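Nicotinate phosphoribosyltransferase (Porphyromonas gingivalis, PDB 2IM5) probably catalyses the ATP-dependent joining of nicotinate to phosphoribosyl diphosphate, giving nicotinate ribonucleotide, the entry step from nicotinate into NAD(+) biosynthesis. Local coordinates at residues E31-D36 with D106-G111; L49-I54 with V95-D100; V179-K184 with H201-R206; A160-F165 with Q185-S190. All blocks are in the same frame, centred on the assembly; numbering follows the deposited sequence.

The four contacts form two pairs, and interaction 1 lies on the opposite side of the chain's centre from interactions 3 and 4. Interactions 1 and 2, centres about 10 Å apart, share the antiparallel sheet of the N-terminal domain, in which strands 95-99 and 105-110 are neighbours; interaction 2 is nested within the loop that interaction 1 closes. Both close before interactions 3 and 4 open. These two, also about 10 Å apart between centres, both use helix 173-186, and their segments alternate along the sequence. Between the pairs, centres lie 31 to 36 Å apart and nothing touches. Each pair thus belongs to its own sheet, the parallel one including the beta-alpha-beta unit of strand 162-164, helix 173-186 and strand 191-194.

Interaction 1 (E31-D36 with D106-G111); sequences EFRFID and DIRAQG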
loop_
_atom_site.group_PDB
_atom_site.type_symbol
_atom_site.label_atom_id
_atom_site.label_comp_id
_atom_site.label_asym_id
_atom_site.label_seq_id
_atom_site.Cartn_x
_atom_site.Cartn_y
_atom_site.Cartn_z
ATOM N N GLU A 31 10.875 -8.148 9.864
ATOM C CA GLU A 31 11.990 -7.712 9.042
ATOM C C GLU A 31 11.468 -7.434 7.643
ATOM O O GLU A 31 10.903 -8.323 6.992
ATOM C CB GLU A 31 13.097 -8.763 8.925
ATOM C CG GLU A 31 14.232 -8.250 8.018
ATOM C CD GLU A 31 15.319 -9.283 7.725
ATOM O OE1 GLU A 31 15.023 -10.320 7.086
ATOM O OE2 GLU A 31 16.476 -9.046 8.134
ATOM N N PHE A 32 11.650 -6.199 7.190
ATOM C CA PHE A 32 11.234 -5.803 5.858
ATOM C C PHE A 32 12.471 -5.835 4.963
ATOM O O PHE A 32 13.561 -5.425 5.378
ATOM C CB PHE A 32 10.645 -4.389 5.884
ATOM C CG PHE A 32 9.230 -4.327 6.396
ATOM C CD1 PHE A 32 8.153 -4.278 5.506
ATOM C CD2 PHE A 32 8.967 -4.346 7.762
ATOM C CE1 PHE A 32 6.838 -4.251 5.973
ATOM C CE2 PHE A 32 7.656 -4.321 8.239
ATOM C CZ PHE A 32 6.589 -4.273 7.340
ATOM N N ARG A 33 12.306 -6.331 3.746
ATOM C CA ARG A 33 13.420 -6.389 2.815
ATOM C C ARG A 33 13.117 -5.671 1.512
ATOM O O ARG A 33 12.078 -5.883 0.895
ATOM C CB ARG A 33 13.804 -7.839 2.516
ATOM C CG ARG A 33 14.385 -8.561 3.715
ATOM C CD ARG A 33 14.925 -9.924 3.332
ATOM N NE ARG A 33 15.378 -10.657 4.506
ATOM C CZ ARG A 33 15.935 -11.860 4.471
ATOM N NH1 ARG A 33 16.118 -12.478 3.309
ATOM N NH2 ARG A 33 16.291 -12.453 5.602
ATOM N N PHE A 34 14.039 -4.803 1.114
ATOM C CA PHE A 34 13.926 -4.055 -0.127
ATOM C C PHE A 34 14.241 -5.012 -1.269
ATOM O O PHE A 34 15.143 -5.834 -1.157
ATOM C CB PHE A 34 14.942 -2.912 -0.128
ATOM C CG PHE A 34 15.117 -2.253 -1.466
ATOM C CD1 PHE A 34 14.265 -1.232 -1.872
ATOM C CD2 PHE A 34 16.139 -2.655 -2.325
ATOM C CE1 PHE A 34 14.426 -0.616 -3.115
ATOM C CE2 PHE A 34 16.307 -2.051 -3.566
ATOM C CZ PHE A 34 15.447 -1.026 -3.960
ATOM N N ILE A 35 13.496 -4.908 -2.360
ATOM C CA ILE A 35 13.742 -5.764 -3.511
ATOM C C ILE A 35 13.646 -4.952 -4.802
ATOM O O ILE A 35 12.604 -4.369 -5.108
ATOM C CB ILE A 35 12.706 -6.917 -3.626
ATOM C CG1 ILE A 35 12.608 -7.701 -2.316
ATOM C CG2 ILE A 35 13.103 -7.846 -4.768
ATOM C CD1 ILE A 35 13.885 -8.415 -1.929
ATOM N N ASP A 36 14.745 -4.891 -5.544
ATOM C CA ASP A 36 14.731 -4.205 -6.830
ATOM C C ASP A 36 14.491 -5.324 -7.829
ATOM O O ASP A 36 15.410 -6.068 -8.173
ATOM C CB ASP A 36 16.064 -3.530 -7.114
ATOM C CG ASP A 36 16.178 -3.056 -8.559
ATOM O OD1 ASP A 36 15.140 -2.991 -9.266
ATOM O OD2 ASP A 36 17.310 -2.743 -8.987
ATOM N N ASP A 106 20.649 -3.523 -1.272
ATOM C CA ASP A 106 19.979 -4.325 -0.250
ATOM C C ASP A 106 19.652 -3.461 0.965
ATOM O O ASP A 106 20.536 -2.795 1.517
ATOM C CB ASP A 106 20.880 -5.486 0.186
ATOM C CG ASP A 106 20.211 -6.407 1.201
ATOM O OD1 ASP A 106 19.957 -5.966 2.347
ATOM O OD2 ASP A 106 19.936 -7.581 0.851
ATOM N N ILE A 107 18.389 -3.469 1.380
ATOM C CA ILE A 107 17.972 -2.685 2.536
ATOM C C ILE A 107 17.040 -3.489 3.433
ATOM O O ILE A 107 16.068 -4.094 2.968
ATOM C CB ILE A 107 17.245 -1.402 2.113
ATOM C CG1 ILE A 107 18.128 -0.594 1.163
ATOM C CG2 ILE A 107 16.917 -0.566 3.344
ATOM C CD1 ILE A 107 17.429 0.583 0.560
ATOM N N ARG A 108 17.336 -3.492 4.725
ATOM C CA ARG A 108 16.516 -4.230 5.672
ATOM C C ARG A 108 16.208 -3.412 6.912
ATOM O O ARG A 108 17.102 -2.804 7.507
ATOM C CB ARG A 108 17.219 -5.526 6.075
ATOM C CG ARG A 108 17.724 -6.290 4.871
ATOM C CD ARG A 108 18.152 -7.693 5.199
ATOM N NE ARG A 108 18.582 -8.365 3.977
ATOM C CZ ARG A 108 18.801 -9.670 3.869
ATOM N NH1 ARG A 108 18.629 -10.468 4.916
ATOM N NH2 ARG A 108 19.192 -10.177 2.707
ATOM N N ALA A 109 14.928 -3.389 7.274
ATOM C CA ALA A 109 14.459 -2.689 8.458
ATOM C C ALA A 109 13.954 -3.790 9.381
ATOM O O ALA A 109 13.016 -4.512 9.043
ATOM C CB ALA A 109 13.330 -1.735 8.101
ATOM N N GLN A 110 14.592 -3.936 10.533
ATOM C CA GLN A 110 14.197 -4.969 11.476
ATOM C C GLN A 110 14.023 -4.389 12.870
ATOM O O GLN A 110 14.795 -3.540 13.296
ATOM C CB GLN A 110 15.239 -6.086 11.502
ATOM C CG GLN A 110 14.815 -7.271 12.328
ATOM C CD GLN A 110 15.843 -8.386 12.338
ATOM O OE1 GLN A 110 16.216 -8.922 11.285
ATOM N NE2 GLN A 110 16.302 -8.751 13.531
ATOM N N GLY A 111 12.998 -4.859 13.567
ATOM C CA GLY A 111 12.704 -4.387 14.907
ATOM C C GLY A 111 11.241 -4.655 15.241
ATOM O O GLY A 111 10.601 -5.501 14.622
HETATM O O HOH W 1 17.082 -5.674 0.558
#
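R33 and R108 lay their guanidinium groups on one another across strands 29-36 and 105-110, neighbours in the antiparallel sheet of the N-terminal domain, with centres 3.7 Å apart and planes at 25°. R108 NH1 sits over the centre of the R33 group, 3.1 Å from R33 CZ. Each arginine has CG anti to its own carbonyl carbon (chi1 -67° in R33, -48° in R108), and the chain beyond runs extended to NE; both rise from the same sheet face as E31. Carboxylates hold both groups: R33 NE and NH2 converge on E31 OE1, the NE bond being 2.6 Å, while R108 grips D106 side-on, NE to OD1 and NH2 to OD2. W352 of the next strand, 347-355, adds a cation-pi contact to R33. On the other face, F32 CB lies 4.4 Å from A109 CB; F34 CB meets I107 CB at 3.6 Å. The backbone evidence for the pairing is F32 N to A109 O at 2.9 Å, its return bond from A109 N to F32 O, and F34 N to I107 O at 2.8 Å. Beyond these, a water accepts from I107 N and donates to F34 O. Two like charges thus stack closely, and the acid on each strand probably offsets their repulsion.

Interaction 2 (L49-I54 with V95-D100); sequences LVRGEI and VTVSID
The guanidinium of R51 is the flat group that meets strand 95-99, and V97 O approaches it at the edge, in its plane. The bond from R51 NH1 to V97 O is short at 2.8 Å but weak, because the N-H...O angle is only 120°. Stronger partners lie outside the two segments: R51 NH2 forms a salt bridge with E44 and R51 NE one with E48, both acids belonging to the same helix 44-56. The arrangement is a helix packed on the edge strand of the N-terminal domain's antiparallel sheet; the axes of segments 49-54 and 95-99 approach to 8.9 Å and run nearly antiparallel.

The apolar part of R51 also touches V97, CG lying 3.6 Å from V97 CB. A bend at chi3 (-77°) turns NE out of the line of the preceding carbons. One helical turn further from V50, the CB of I54 points toward the strand; CG1 is anti to the carbonyl carbon and chi2 is 174°, which places CD1 at the valines of the strand. V50 makes a lighter contact through CG1. On the neighbouring strand 105-110, I107 touches both V95 and V97, while W119 touches I54 and V95, so this apolar layer continues beyond the helix-strand pair. I54 CD1 meets V95 CG1 tip to tip at 3.5 Å and lies 3.6 Å from V97 CG2.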
loop_
_atom_site.group_PDB
_atom_site.type_symbol
_atom_site.label_atom_id
_atom_site.label_comp_id
_atom_site.label_asym_id
_atom_site.label_seq_id
_atom_site.Cartn_x
_atom_site.Cartn_y
_atom_site.Cartn_z
ATOM N N LEU A 49 24.137 7.702 -0.020
ATOM C CA LEU A 49 23.144 8.763 -0.131
ATOM C C LEU A 49 21.866 8.302 0.571
ATOM O O LEU A 49 21.194 9.083 1.237
ATOM C CB LEU A 49 22.837 9.061 -1.602
ATOM C CG LEU A 49 23.949 9.710 -2.424
ATOM C CD1 LEU A 49 23.488 9.874 -3.858
ATOM C CD2 LEU A 49 24.304 11.059 -1.817
ATOM N N VAL A 50 21.541 7.023 0.416
ATOM C CA VAL A 50 20.351 6.464 1.037
ATOM C C VAL A 50 20.494 6.493 2.550
ATOM O O VAL A 50 19.575 6.910 3.257
ATOM C CB VAL A 50 20.112 5.018 0.573
ATOM C CG1 VAL A 50 18.947 4.406 1.343
ATOM C CG2 VAL A 50 19.825 5.002 -0.920
ATOM N N ARG A 51 21.647 6.058 3.047
ATOM C CA ARG A 51 21.886 6.053 4.484
ATOM C C ARG A 51 21.751 7.461 5.062
ATOM O O ARG A 51 21.232 7.642 6.166
ATOM C CB ARG A 51 23.273 5.470 4.805
ATOM C CG ARG A 51 23.337 3.948 4.666
ATOM C CD ARG A 51 24.645 3.365 5.206
ATOM N NE ARG A 51 25.746 3.580 4.281
ATOM C CZ ARG A 51 26.231 2.659 3.457
ATOM N NH1 ARG A 51 25.722 1.435 3.437
ATOM N NH2 ARG A 51 27.216 2.976 2.630
ATOM N N GLY A 52 22.211 8.457 4.311
ATOM C CA GLY A 52 22.112 9.829 4.771
ATOM C C GLY A 52 20.670 10.285 4.903
ATOM O O GLY A 52 20.311 10.975 5.861
ATOM N N GLU A 53 19.840 9.906 3.939
ATOM C CA GLU A 53 18.428 10.268 3.961
ATOM C C GLU A 53 17.733 9.560 5.116
ATOM O O GLU A 53 16.881 10.138 5.794
ATOM C CB GLU A 53 17.761 9.869 2.648
ATOM C CG GLU A 53 18.186 10.695 1.449
ATOM C CD GLU A 53 17.848 12.168 1.609
ATOM O OE1 GLU A 53 16.740 12.491 2.099
ATOM O OE2 GLU A 53 18.692 13.010 1.235
ATOM N N ILE A 54 18.099 8.304 5.341
ATOM C CA ILE A 54 17.500 7.540 6.423
ATOM C C ILE A 54 17.853 8.186 7.756
ATOM O O ILE A 54 17.002 8.310 8.641
ATOM C CB ILE A 54 17.973 6.069 6.393
ATOM C CG1 ILE A 54 17.343 5.357 5.193
ATOM C CG2 ILE A 54 17.598 5.369 7.688
ATOM C CD1 ILE A 54 17.851 3.954 4.975
ATOM N N VAL A 95 17.549 0.131 10.544
ATOM C CA VAL A 95 17.752 -0.028 9.106
ATOM C C VAL A 95 19.201 -0.261 8.687
ATOM O O VAL A 95 20.093 0.471 9.112
ATOM C CB VAL A 95 17.245 1.230 8.364
ATOM C CG1 VAL A 95 17.344 1.033 6.864
ATOM C CG2 VAL A 95 15.818 1.537 8.780
ATOM N N THR A 96 19.424 -1.260 7.834
ATOM C CA THR A 96 20.764 -1.568 7.341
ATOM C C THR A 96 20.781 -1.509 5.820
ATOM O O THR A 96 20.036 -2.226 5.156
ATOM C CB THR A 96 21.235 -2.978 7.776
ATOM O OG1 THR A 96 21.262 -3.055 9.205
ATOM C CG2 THR A 96 22.639 -3.266 7.235
ATOM N N VAL A 97 21.637 -0.648 5.277
ATOM C CA VAL A 97 21.753 -0.483 3.833
ATOM C C VAL A 97 23.102 -1.001 3.356
ATOM O O VAL A 97 24.127 -0.783 4.001
ATOM C CB VAL A 97 21.645 0.998 3.432
ATOM C CG1 VAL A 97 21.744 1.138 1.915
ATOM C CG2 VAL A 97 20.341 1.581 3.948
ATOM N N SER A 98 23.101 -1.694 2.228
ATOM C CA SER A 98 24.339 -2.211 1.673
ATOM C C SER A 98 24.166 -2.673 0.235
ATOM O O SER A 98 23.047 -2.788 -0.270
ATOM C CB SER A 98 24.844 -3.382 2.508
ATOM O OG SER A 98 23.933 -4.462 2.445
ATOM N N ILE A 99 25.293 -2.918 -0.421
ATOM C CA ILE A 99 25.295 -3.410 -1.790
ATOM C C ILE A 99 25.648 -4.877 -1.607
ATOM O O ILE A 99 26.684 -5.182 -1.038
ATOM C CB ILE A 99 26.392 -2.726 -2.638
ATOM C CG1 ILE A 99 26.223 -1.203 -2.587
ATOM C CG2 ILE A 99 26.323 -3.228 -4.076
ATOM C CD1 ILE A 99 24.898 -0.707 -3.141
ATOM N N ASP A 100 24.787 -5.783 -2.062
ATOM C CA ASP A 100 25.056 -7.207 -1.884
ATOM C C ASP A 100 26.169 -7.730 -2.776
ATOM O O ASP A 100 26.774 -6.978 -3.545
ATOM C CB ASP A 100 23.787 -8.049 -2.098
ATOM C CG ASP A 100 23.227 -7.930 -3.504
ATOM O OD1 ASP A 100 24.019 -7.746 -4.450
ATOM O OD2 ASP A 100 21.992 -8.042 -3.667
#

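Interaction 3 (V179-K184 with H201-R206); sequences VTDILK and HKHGLR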
loop_
_atom_site.group_PDB
_atom_site.type_symbol
_atom_site.label_atom_id
_atom_site.label_comp_id
_atom_site.label_asym_id
_atom_site.label_seq_id
_atom_site.Cartn_x
_atom_site.Cartn_y
_atom_site.Cartn_z
ATOM N N VAL A 179 0.914 17.152 -9.039
ATOM C CA VAL A 179 -0.063 16.290 -9.699
ATOM C C VAL A 179 -1.354 16.229 -8.883
ATOM O O VAL A 179 -2.453 16.265 -9.444
ATOM C CB VAL A 179 0.490 14.852 -9.891
ATOM C CG1 VAL A 179 -0.642 13.890 -10.257
ATOM C CG2 VAL A 179 1.546 14.847 -11.000
ATOM N N THR A 180 -1.211 16.138 -7.563
ATOM C CA THR A 180 -2.363 16.092 -6.671
ATOM C C THR A 180 -3.132 17.404 -6.771
ATOM O O THR A 180 -4.359 17.416 -6.804
ATOM C CB THR A 180 -1.922 15.888 -5.207
ATOM O OG1 THR A 180 -1.234 14.638 -5.098
ATOM C CG2 THR A 180 -3.128 15.891 -4.273
ATOM N N ASP A 181 -2.393 18.508 -6.820
ATOM C CA ASP A 181 -2.997 19.833 -6.920
ATOM C C ASP A 181 -3.808 19.965 -8.208
ATOM O O ASP A 181 -4.933 20.466 -8.198
ATOM C CB ASP A 181 -1.914 20.908 -6.900
ATOM C CG ASP A 181 -2.465 22.276 -6.567
ATOM O OD1 ASP A 181 -3.619 22.564 -6.955
ATOM O OD2 ASP A 181 -1.742 23.066 -5.925
ATOM N N ILE A 182 -3.233 19.508 -9.312
ATOM C CA ILE A 182 -3.901 19.577 -10.604
ATOM C C ILE A 182 -5.146 18.696 -10.649
ATOM O O ILE A 182 -6.204 19.117 -11.124
ATOM C CB ILE A 182 -2.947 19.150 -11.736
ATOM C CG1 ILE A 182 -1.759 20.115 -11.798
ATOM C CG2 ILE A 182 -3.689 19.119 -13.063
ATOM C CD1 ILE A 182 -0.657 19.677 -12.740
ATOM N N LEU A 183 -5.022 17.467 -10.161
ATOM C CA LEU A 183 -6.160 16.552 -10.170
ATOM C C LEU A 183 -7.311 17.112 -9.341
ATOM O O LEU A 183 -8.468 17.031 -9.739
ATOM C CB LEU A 183 -5.740 15.175 -9.648
ATOM C CG LEU A 183 -4.896 14.374 -10.640
ATOM C CD1 LEU A 183 -4.377 13.088 -10.005
ATOM C CD2 LEU A 183 -5.754 14.051 -11.859
ATOM N N LYS A 184 -6.983 17.689 -8.193
ATOM C CA LYS A 184 -8.001 18.266 -7.327
ATOM C C LYS A 184 -8.750 19.352 -8.088
ATOM O O LYS A 184 -9.957 19.516 -7.941
ATOM C CB LYS A 184 -7.357 18.881 -6.084
ATOM C CG LYS A 184 -8.366 19.497 -5.135
ATOM C CD LYS A 184 -7.714 20.369 -4.084
ATOM C CE LYS A 184 -8.771 21.008 -3.186
ATOM N NZ LYS A 184 -8.174 21.864 -2.133
ATOM N N HIS A 201 -3.568 16.422 3.752
ATOM C CA HIS A 201 -3.613 17.503 4.722
ATOM C C HIS A 201 -3.386 18.823 3.993
ATOM O O HIS A 201 -4.176 19.762 4.114
ATOM C CB HIS A 201 -2.518 17.305 5.773
ATOM C CG HIS A 201 -2.402 18.434 6.751
ATOM N ND1 HIS A 201 -1.250 18.681 7.465
ATOM C CD2 HIS A 201 -3.299 19.368 7.151
ATOM C CE1 HIS A 201 -1.440 19.718 8.262
ATOM N NE2 HIS A 201 -2.675 20.153 8.090
ATOM N N LYS A 202 -2.302 18.877 3.227
ATOM C CA LYS A 202 -1.935 20.072 2.479
ATOM C C LYS A 202 -2.986 20.558 1.475
ATOM O O LYS A 202 -3.252 21.759 1.385
ATOM C CB LYS A 202 -0.616 19.836 1.743
ATOM C CG LYS A 202 -0.202 20.986 0.853
ATOM C CD LYS A 202 1.219 20.824 0.333
ATOM C CE LYS A 202 1.575 21.985 -0.596
ATOM N NZ LYS A 202 2.988 21.933 -1.030
ATOM N N HIS A 203 -3.576 19.633 0.728
ATOM C CA HIS A 203 -4.558 19.995 -0.283
ATOM C C HIS A 203 -6.019 19.845 0.125
ATOM O O HIS A 203 -6.913 19.977 -0.712
ATOM C CB HIS A 203 -4.292 19.196 -1.557
ATOM C CG HIS A 203 -2.964 19.491 -2.180
ATOM N ND1 HIS A 203 -2.652 20.720 -2.720
ATOM C CD2 HIS A 203 -1.855 18.726 -2.321
ATOM C CE1 HIS A 203 -1.408 20.699 -3.166
ATOM N NE2 HIS A 203 -0.901 19.500 -2.936
ATOM N N GLY A 204 -6.257 19.571 1.403
ATOM C CA GLY A 204 -7.618 19.440 1.899
ATOM C C GLY A 204 -8.420 18.333 1.244
ATOM O O GLY A 204 -9.577 18.526 0.879
ATOM N N LEU A 205 -7.806 17.168 1.094
ATOM C CA LEU A 205 -8.469 16.028 0.486
ATOM C C LEU A 205 -8.682 14.940 1.533
ATOM O O LEU A 205 -8.070 14.967 2.597
ATOM C CB LEU A 205 -7.603 15.464 -0.646
ATOM C CG LEU A 205 -7.276 16.387 -1.825
ATOM C CD1 LEU A 205 -6.253 15.697 -2.727
ATOM C CD2 LEU A 205 -8.552 16.717 -2.606
ATOM N N ARG A 206 -9.555 13.987 1.226
ATOM C CA ARG A 206 -9.803 12.862 2.116
ATOM C C ARG A 206 -8.616 11.908 1.972
ATOM O O ARG A 206 -7.979 11.863 0.915
ATOM C CB ARG A 206 -11.065 12.101 1.696
ATOM C CG ARG A 206 -12.388 12.795 1.968
ATOM C CD ARG A 206 -13.550 11.858 1.634
ATOM N NE ARG A 206 -13.705 11.666 0.194
ATOM C CZ ARG A 206 -14.417 12.465 -0.597
ATOM N NH1 ARG A 206 -15.053 13.512 -0.094
ATOM N NH2 ARG A 206 -14.482 12.229 -1.900
#
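K184 of helix 173-186 reaches H203 and L205 at the end of helix 197-203, and its chain shows how the two are joined. From CB, CG stands anti to the backbone N (chi1 -180°) and rests 3.8 Å from L205 CD2. CD lies 4.0 Å from that same methyl carbon and also nears H203 O, CE comes within 3.3 Å of H203 O, and NZ ends on this oxygen at 2.7 Å, donating from 37° above the carbonyl plane. The fully extended chain thus pairs apolar contact along its length with a polar grip at its tip.

The H203 ring lies between residues of both helices: K202 CG is over the centre of one face, and D181 CA is over the opposite face toward the rim. T180 CG2 meets H203 CD2 and, more tightly, L205 CD1 at 3.5 Å. H203 NE2 is hydrogen-bonded to D177 OD1, and D177 also forms a salt bridge with K202, fixing the imidazole from the same helix as K184. Two successive helices of an alpha/beta fold, 173-186 and 197-203, thus meet where the second ends in a Schellman motif at G204 (phi 61°), before strand 206-207 of the parallel sheet.

Interaction 4 (A160-F165 with Q185-S190); sequences ATFSIF and QYAGES
A187 O is gripped twice by S190, by its backbone N at 3.1 Å and by its hydroxyl OG at 2.6 Å, both arriving from one face of the carbonyl plane. This clasp fixes the turn after helix 173-186, in which G188 takes a positive phi, and S190 then meets F162. The bond between the segments is F162 N to S190 O, 2.9 Å long and straight at 163°, with the donor nearly along the C=O axis. T161 CA adds a C-H...O contact of 3.3 Å to the same S190 O.

The F162 side chain takes the crowded position between its backbone N and carbonyl carbon (chi1 77°), and its ring presents an edge to the turn. S190 OG lies in the ring plane, 3.4 Å from F162 CE2, and A187 CB stands 3.9 Å from that carbon, also near the plane. M155 of helix 141-157 touches both F162 and S190, while L191 touches F162 from the next strand. F162 also has a backbone hydrogen bond with F192 of strand 191-194. Here the loop leaving the helix meets the first strand, as the crossover of a beta-alpha-beta unit, strand 162-164, helix 173-186, strand 191-194, returns to the parallel sheet.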
loop_
_atom_site.group_PDB
_atom_site.type_symbol
_atom_site.label_atom_id
_atom_site.label_comp_id
_atom_site.label_asym_id
_atom_site.label_seq_id
_atom_site.Cartn_x
_atom_site.Cartn_y
_atom_site.Cartn_z
ATOM N N ALA A 160 -15.540 8.423 -12.877
ATOM C CA ALA A 160 -14.776 7.293 -12.378
ATOM C C ALA A 160 -14.146 7.654 -11.034
ATOM O O ALA A 160 -13.136 8.365 -10.986
ATOM C CB ALA A 160 -13.694 6.910 -13.386
ATOM N N THR A 161 -14.755 7.176 -9.948
ATOM C CA THR A 161 -14.251 7.435 -8.598
ATOM C C THR A 161 -12.857 6.838 -8.447
ATOM O O THR A 161 -12.681 5.634 -8.609
ATOM C CB THR A 161 -15.163 6.801 -7.533
ATOM O OG1 THR A 161 -16.473 7.361 -7.646
ATOM C CG2 THR A 161 -14.616 7.063 -6.131
ATOM N N PHE A 162 -11.873 7.674 -8.132
ATOM C CA PHE A 162 -10.511 7.183 -7.983
ATOM C C PHE A 162 -9.745 7.875 -6.867
ATOM O O PHE A 162 -10.116 8.961 -6.419
ATOM C CB PHE A 162 -9.751 7.346 -9.304
ATOM C CG PHE A 162 -9.305 8.758 -9.588
ATOM C CD1 PHE A 162 -8.002 9.162 -9.298
ATOM C CD2 PHE A 162 -10.191 9.686 -10.122
ATOM C CE1 PHE A 162 -7.589 10.471 -9.534
ATOM C CE2 PHE A 162 -9.789 10.997 -10.362
ATOM C CZ PHE A 162 -8.488 11.390 -10.068
ATOM N N SER A 163 -8.673 7.226 -6.426
ATOM C CA SER A 163 -7.811 7.746 -5.373
ATOM C C SER A 163 -6.374 7.682 -5.871
ATOM O O SER A 163 -6.042 6.843 -6.713
ATOM C CB SER A 163 -7.944 6.902 -4.092
ATOM O OG SER A 163 -9.236 6.999 -3.516
ATOM N N ILE A 164 -5.532 8.567 -5.347
ATOM C CA ILE A 164 -4.121 8.617 -5.722
ATOM C C ILE A 164 -3.311 7.703 -4.792
ATOM O O ILE A 164 -3.192 7.979 -3.597
ATOM C CB ILE A 164 -3.580 10.064 -5.613
ATOM C CG1 ILE A 164 -4.463 11.004 -6.440
ATOM C CG2 ILE A 164 -2.126 10.119 -6.078
ATOM C CD1 ILE A 164 -4.153 12.479 -6.251
ATOM N N PHE A 165 -2.770 6.620 -5.351
ATOM C CA PHE A 165 -1.970 5.635 -4.613
ATOM C C PHE A 165 -0.552 5.520 -5.188
ATOM O O PHE A 165 -0.023 4.413 -5.257
ATOM C CB PHE A 165 -2.573 4.221 -4.739
ATOM C CG PHE A 165 -3.881 4.013 -4.033
ATOM C CD1 PHE A 165 -4.428 4.986 -3.208
ATOM C CD2 PHE A 165 -4.554 2.799 -4.178
ATOM C CE1 PHE A 165 -5.632 4.756 -2.530
ATOM C CE2 PHE A 165 -5.753 2.556 -3.511
ATOM C CZ PHE A 165 -6.295 3.537 -2.684
ATOM N N GLN A 185 -8.010 20.082 -8.910
ATOM C CA GLN A 185 -8.552 21.183 -9.695
ATOM C C GLN A 185 -9.399 20.752 -10.900
ATOM O O GLN A 185 -10.378 21.412 -11.245
ATOM C CB GLN A 185 -7.392 22.066 -10.169
ATOM C CG GLN A 185 -7.795 23.418 -10.719
ATOM C CD GLN A 185 -6.610 24.190 -11.291
ATOM O OE1 GLN A 185 -5.514 24.186 -10.717
ATOM N NE2 GLN A 185 -6.832 24.870 -12.419
ATOM N N TYR A 186 -9.050 19.632 -11.523
ATOM C CA TYR A 186 -9.774 19.186 -12.709
ATOM C C TYR A 186 -10.608 17.917 -12.634
ATOM O O TYR A 186 -11.455 17.694 -13.501
ATOM C CB TYR A 186 -8.791 19.046 -13.875
ATOM C CG TYR A 186 -8.187 20.358 -14.319
ATOM C CD1 TYR A 186 -8.895 21.230 -15.152
ATOM C CD2 TYR A 186 -6.914 20.735 -13.903
ATOM C CE1 TYR A 186 -8.342 22.444 -15.561
ATOM C CE2 TYR A 186 -6.357 21.945 -14.305
ATOM C CZ TYR A 186 -7.073 22.793 -15.134
ATOM O OH TYR A 186 -6.523 23.987 -15.535
ATOM N N ALA A 187 -10.383 17.084 -11.622
ATOM C CA ALA A 187 -11.142 15.834 -11.521
ATOM C C ALA A 187 -12.548 15.976 -10.944
ATOM O O ALA A 187 -13.353 15.050 -11.045
ATOM C CB ALA A 187 -10.354 14.816 -10.713
ATOM N N GLY A 188 -12.847 17.129 -10.354
ATOM C CA GLY A 188 -14.159 17.324 -9.772
ATOM C C GLY A 188 -14.414 16.323 -8.660
ATOM O O GLY A 188 -13.522 16.025 -7.866
ATOM N N GLU A 189 -15.628 15.788 -8.614
ATOM C CA GLU A 189 -15.996 14.822 -7.589
ATOM C C GLU A 189 -15.419 13.424 -7.834
ATOM O O GLU A 189 -15.478 12.567 -6.957
ATOM C CB GLU A 189 -17.522 14.741 -7.478
ATOM C CG GLU A 189 -18.175 16.037 -6.987
ATOM C CD GLU A 189 -19.703 16.002 -7.053
ATOM O OE1 GLU A 189 -20.327 15.165 -6.354
ATOM O OE2 GLU A 189 -20.281 16.816 -7.807
ATOM N N SER A 190 -14.853 13.185 -9.012
ATOM C CA SER A 190 -14.299 11.869 -9.304
ATOM C C SER A 190 -13.091 11.541 -8.419
ATOM O O SER A 190 -12.801 10.377 -8.162
ATOM C CB SER A 190 -13.909 11.757 -10.780
ATOM O OG SER A 190 -12.760 12.535 -11.078
#